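Local atomic coordinates of 4-hydroxyphenylpyruvate dioxygenase (Pseudomonas putida, PDB entry 5HMQ), a protein that dehydrates 3-dehydroshikimate to protocatechuate, using a divalent metal ion, as a step in the breakdown of quinate and shikimate. Residues 112-123 with 152-162. Residues are numbered along the deposited sequence; the frame is centred on the assembly and turned at random.
Sequences EQLLVDDLRLLG and NLVRQADHPAL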
loop_
_atom_site.group_PDB
_atom_site.type_symbol
_atom_site.label_atom_id
_atom_site.label_comp_id
_atom_site.label_asym_id
_atom_site.label_seq_id
_atom_site.Cartn_x
_atom_site.Cartn_y
_atom_site.Cartn_z
ATOM N N GLU C 112 -14.780 -28.759 -33.082
ATOM C CA GLU C 112 -13.497 -28.227 -33.535
ATOM C C GLU C 112 -13.645 -27.470 -34.851
ATOM O O GLU C 112 -13.174 -26.334 -34.982
ATOM C CB GLU C 112 -12.483 -29.358 -33.683
ATOM C CG GLU C 112 -11.122 -28.894 -34.170
ATOM C CD GLU C 112 -10.060 -29.966 -34.041
ATOM O OE1 GLU C 112 -10.323 -30.990 -33.377
ATOM O OE2 GLU C 112 -8.957 -29.781 -34.598
ATOM N N GLN C 113 -14.299 -28.086 -35.838
ATOM C CA GLN C 113 -14.431 -27.448 -37.144
ATOM C C GLN C 113 -15.265 -26.174 -37.072
ATOM O O GLN C 113 -15.010 -25.224 -37.822
ATOM C CB GLN C 113 -15.047 -28.426 -38.146
ATOM C CG GLN C 113 -15.065 -27.914 -39.578
ATOM C CD GLN C 113 -13.677 -27.611 -40.105
ATOM O OE1 GLN C 113 -12.732 -28.363 -39.864
ATOM N NE2 GLN C 113 -13.543 -26.495 -40.812
ATOM N N LEU C 114 -16.251 -26.123 -36.170
ATOM C CA LEU C 114 -17.044 -24.906 -36.023
ATOM C C LEU C 114 -16.210 -23.773 -35.436
ATOM O O LEU C 114 -16.347 -22.616 -35.850
ATOM C CB LEU C 114 -18.276 -25.174 -35.160
ATOM C CG LEU C 114 -19.093 -23.933 -34.795
ATOM C CD1 LEU C 114 -20.561 -24.124 -35.129
ATOM C CD2 LEU C 114 -18.922 -23.606 -33.323
ATOM N N LEU C 115 -15.339 -24.089 -34.475
ATOM C CA LEU C 115 -14.434 -23.077 -33.940
ATOM C C LEU C 115 -13.483 -22.576 -35.018
ATOM O O LEU C 115 -13.188 -21.378 -35.088
ATOM C CB LEU C 115 -13.655 -23.640 -32.752
ATOM C CG LEU C 115 -14.473 -24.182 -31.578
ATOM C CD1 LEU C 115 -13.562 -24.507 -30.403
ATOM C CD2 LEU C 115 -15.559 -23.197 -31.165
ATOM N N VAL C 116 -12.986 -23.485 -35.861
ATOM C CA VAL C 116 -12.142 -23.084 -36.984
ATOM C C VAL C 116 -12.893 -22.115 -37.887
ATOM O O VAL C 116 -12.364 -21.070 -38.286
ATOM C CB VAL C 116 -11.661 -24.323 -37.761
ATOM C CG1 VAL C 116 -10.948 -23.907 -39.037
ATOM C CG2 VAL C 116 -10.749 -25.170 -36.890
ATOM N N ASP C 117 -14.147 -22.441 -38.212
ATOM C CA ASP C 117 -14.935 -21.573 -39.082
ATOM C C ASP C 117 -15.170 -20.211 -38.439
ATOM O O ASP C 117 -15.041 -19.174 -39.101
ATOM C CB ASP C 117 -16.267 -22.242 -39.426
ATOM C CG ASP C 117 -16.091 -23.529 -40.215
ATOM O OD1 ASP C 117 -15.015 -23.717 -40.821
ATOM O OD2 ASP C 117 -17.028 -24.356 -40.229
ATOM N N ASP C 118 -15.513 -20.196 -37.148
ATOM C CA ASP C 118 -15.761 -18.934 -36.455
ATOM C C ASP C 118 -14.505 -18.069 -36.410
ATOM O O ASP C 118 -14.556 -16.862 -36.677
ATOM C CB ASP C 118 -16.277 -19.207 -35.041
ATOM C CG ASP C 118 -17.748 -19.595 -35.015
ATOM O OD1 ASP C 118 -18.400 -19.571 -36.080
ATOM O OD2 ASP C 118 -18.255 -19.920 -33.922
ATOM N N LEU C 119 -13.364 -18.671 -36.062
ATOM C CA LEU C 119 -12.127 -17.900 -35.965
ATOM C C LEU C 119 -11.677 -17.384 -37.328
ATOM O O LEU C 119 -11.240 -16.232 -37.445
ATOM C CB LEU C 119 -11.032 -18.745 -35.312
ATOM C CG LEU C 119 -11.238 -19.068 -33.828
ATOM C CD1 LEU C 119 -10.250 -20.118 -33.358
ATOM C CD2 LEU C 119 -11.124 -17.807 -32.977
ATOM N N ARG C 120 -11.772 -18.216 -38.371
ATOM C CA ARG C 120 -11.430 -17.741 -39.709
ATOM C C ARG C 120 -12.366 -16.623 -40.149
ATOM O O ARG C 120 -11.924 -15.633 -40.743
ATOM C CB ARG C 120 -11.465 -18.887 -40.720
ATOM C CG ARG C 120 -11.274 -18.411 -42.163
ATOM C CD ARG C 120 -11.228 -19.559 -43.162
ATOM N NE ARG C 120 -12.238 -20.572 -42.879
ATOM C CZ ARG C 120 -11.961 -21.825 -42.531
ATOM N NH1 ARG C 120 -10.698 -22.225 -42.439
ATOM N NH2 ARG C 120 -12.946 -22.680 -42.284
ATOM N N LEU C 121 -13.664 -16.764 -39.861
ATOM C CA LEU C 121 -14.612 -15.711 -40.208
ATOM C C LEU C 121 -14.234 -14.396 -39.542
ATOM O O LEU C 121 -14.250 -13.338 -40.184
ATOM C CB LEU C 121 -16.027 -16.135 -39.814
ATOM C CG LEU C 121 -17.154 -15.118 -39.993
ATOM C CD1 LEU C 121 -17.289 -14.712 -41.451
ATOM C CD2 LEU C 121 -18.462 -15.695 -39.476
ATOM N N LEU C 122 -13.867 -14.443 -38.259
ATOM C CA LEU C 122 -13.412 -13.235 -37.578
ATOM C C LEU C 122 -12.120 -12.720 -38.199
ATOM O O LEU C 122 -11.936 -11.507 -38.352
ATOM C CB LEU C 122 -13.225 -13.512 -36.086
ATOM C CG LEU C 122 -12.884 -12.318 -35.191
ATOM C CD1 LEU C 122 -13.959 -11.244 -35.291
ATOM C CD2 LEU C 122 -12.705 -12.768 -33.747
ATOM N N GLY C 123 -11.216 -13.632 -38.569
ATOM C CA GLY C 123 -10.002 -13.223 -39.256
ATOM C C GLY C 123 -10.283 -12.559 -40.590
ATOM O O GLY C 123 -9.618 -11.590 -40.965
ATOM N N ASN C 152 -3.643 -25.103 -32.767
ATOM C CA ASN C 152 -4.376 -26.065 -33.586
ATOM C C ASN C 152 -5.469 -25.371 -34.390
ATOM O O ASN C 152 -5.611 -25.601 -35.596
ATOM C CB ASN C 152 -4.985 -27.155 -32.702
ATOM C CG ASN C 152 -5.656 -28.257 -33.508
ATOM O OD1 ASN C 152 -5.569 -28.288 -34.736
ATOM N ND2 ASN C 152 -6.367 -29.141 -32.822
ATOM N N LEU C 153 -6.252 -24.510 -33.735
ATOM C CA LEU C 153 -7.343 -23.830 -34.426
ATOM C C LEU C 153 -6.817 -22.740 -35.353
ATOM O O LEU C 153 -7.320 -22.575 -36.470
ATOM C CB LEU C 153 -8.323 -23.248 -33.409
ATOM C CG LEU C 153 -9.003 -24.256 -32.480
ATOM C CD1 LEU C 153 -9.864 -23.550 -31.441
ATOM C CD2 LEU C 153 -9.829 -25.249 -33.281
ATOM N N VAL C 154 -5.812 -21.983 -34.906
ATOM C CA VAL C 154 -5.263 -20.912 -35.734
ATOM C C VAL C 154 -4.615 -21.487 -36.987
ATOM O O VAL C 154 -4.750 -20.933 -38.086
ATOM C CB VAL C 154 -4.274 -20.060 -34.916
ATOM C CG1 VAL C 154 -3.509 -19.103 -35.818
ATOM C CG2 VAL C 154 -5.016 -19.284 -33.837
ATOM N N ARG C 155 -3.902 -22.605 -36.843
ATOM C CA ARG C 155 -3.264 -23.236 -37.994
ATOM C C ARG C 155 -4.300 -23.696 -39.012
ATOM O O ARG C 155 -4.152 -23.462 -40.217
ATOM C CB ARG C 155 -2.397 -24.406 -37.530
ATOM C CG ARG C 155 -1.638 -25.108 -38.635
ATOM C CD ARG C 155 -0.884 -26.311 -38.090
ATOM N NE ARG C 155 -1.749 -27.181 -37.299
ATOM C CZ ARG C 155 -2.626 -28.035 -37.817
ATOM N NH1 ARG C 155 -2.756 -28.138 -39.134
ATOM N NH2 ARG C 155 -3.374 -28.788 -37.020
ATOM N N GLN C 156 -5.362 -24.358 -38.544
ATOM C CA GLN C 156 -6.392 -24.843 -39.457
ATOM C C GLN C 156 -7.144 -23.694 -40.119
ATOM O O GLN C 156 -7.521 -23.790 -41.293
ATOM C CB GLN C 156 -7.367 -25.758 -38.717
ATOM C CG GLN C 156 -6.750 -27.040 -38.191
ATOM C CD GLN C 156 -7.783 -27.969 -37.588
ATOM O OE1 GLN C 156 -8.775 -28.311 -38.233
ATOM N NE2 GLN C 156 -7.564 -28.376 -36.343
ATOM N N ALA C 157 -7.382 -22.604 -39.386
ATOM C CA ALA C 157 -8.081 -21.466 -39.976
ATOM C C ALA C 157 -7.262 -20.833 -41.094
ATOM O O ALA C 157 -7.820 -20.403 -42.111
ATOM C CB ALA C 157 -8.417 -20.436 -38.898
ATOM N N ASP C 158 -5.940 -20.767 -40.920
ATOM C CA ASP C 158 -4.998 -20.441 -41.993
ATOM C C ASP C 158 -5.331 -19.100 -42.653
ATOM O O ASP C 158 -5.615 -19.015 -43.850
ATOM C CB ASP C 158 -4.950 -21.571 -43.026
ATOM C CG ASP C 158 -3.801 -21.420 -44.003
ATOM O OD1 ASP C 158 -2.746 -20.880 -43.606
ATOM O OD2 ASP C 158 -3.955 -21.843 -45.171
ATOM N N HIS C 159 -5.299 -18.044 -41.846
ATOM C CA HIS C 159 -5.544 -16.700 -42.343
ATOM C C HIS C 159 -4.448 -15.788 -41.806
ATOM O O HIS C 159 -4.168 -15.807 -40.594
ATOM C CB HIS C 159 -6.931 -16.201 -41.916
ATOM C CG HIS C 159 -7.407 -15.006 -42.680
ATOM N ND1 HIS C 159 -6.853 -13.754 -42.529
ATOM C CD2 HIS C 159 -8.390 -14.874 -43.603
ATOM C CE1 HIS C 159 -7.473 -12.902 -43.326
ATOM N NE2 HIS C 159 -8.410 -13.556 -43.988
ATOM N N PRO C 160 -3.813 -14.974 -42.654
ATOM C CA PRO C 160 -2.684 -14.155 -42.180
ATOM C C PRO C 160 -3.068 -13.118 -41.140
ATOM O O PRO C 160 -2.185 -12.628 -40.423
ATOM C CB PRO C 160 -2.165 -13.496 -43.467
ATOM C CG PRO C 160 -3.335 -13.506 -44.394
ATOM C CD PRO C 160 -4.072 -14.780 -44.092
ATOM N N ALA C 161 -4.343 -12.760 -41.036
ATOM C CA ALA C 161 -4.793 -11.782 -40.059
ATOM C C ALA C 161 -5.182 -12.409 -38.724
ATOM O O ALA C 161 -5.645 -11.691 -37.834
ATOM C CB ALA C 161 -5.979 -10.987 -40.616
ATOM N N LEU C 162 -5.002 -13.719 -38.559
ATOM C CA LEU C 162 -5.366 -14.416 -37.333
ATOM C C LEU C 162 -4.133 -15.116 -36.778
ATOM O O LEU C 162 -3.532 -15.954 -37.458
ATOM C CB LEU C 162 -6.490 -15.423 -37.585
ATOM C CG LEU C 162 -6.745 -16.430 -36.461
ATOM C CD1 LEU C 162 -7.294 -15.733 -35.221
ATOM C CD2 LEU C 162 -7.691 -17.520 -36.922
HETATM O O HOH W 1 -11.310 -29.342 -37.894
#
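The amide of Q156 reaches E112 with a bond of 2.6 Å from Q156 NE2 to E112 OE2, which accepts it on the anti lone pair, away from OE1. The same nitrogen also donates to N152 OD1, from above that carbonyl's plane, so both its acceptors fix the rotation of the Q156 amide; N152 ND2 adds a weak bond to E112 OE2. At the amide's oxygen, a water donates to both Q156 OE1 and Q113 OE1. Further along, R120 bends at chi3 (42°), holding D117 OD1 in a salt bridge through NH2 while NH1 makes a weak, 3.4 Å bond to A157 O. Helices 112-128 and 147-157 are neighbours on the outside of the TIM barrel, with strand 132-136 between them in sequence; their parts 112-123 and 152-157 cross at -65°. Here L153 is a knob among E112, L115, V116 and L119: its CD2 lies 3.7 Å from V116 CG2, and its CB meets L119 CD1. Both L153 and L119 also touch Y135 of that strand. Where the second helix ends, A157 CB packs on R120 CB. G123 O lies over one face of the H159 ring, offset toward its rim, 3.4 Å from H159 CE1, while ND1 accepts A161 N in plane. After this turn, L162 CD2 meets L119 CB at the start of strand 162-167.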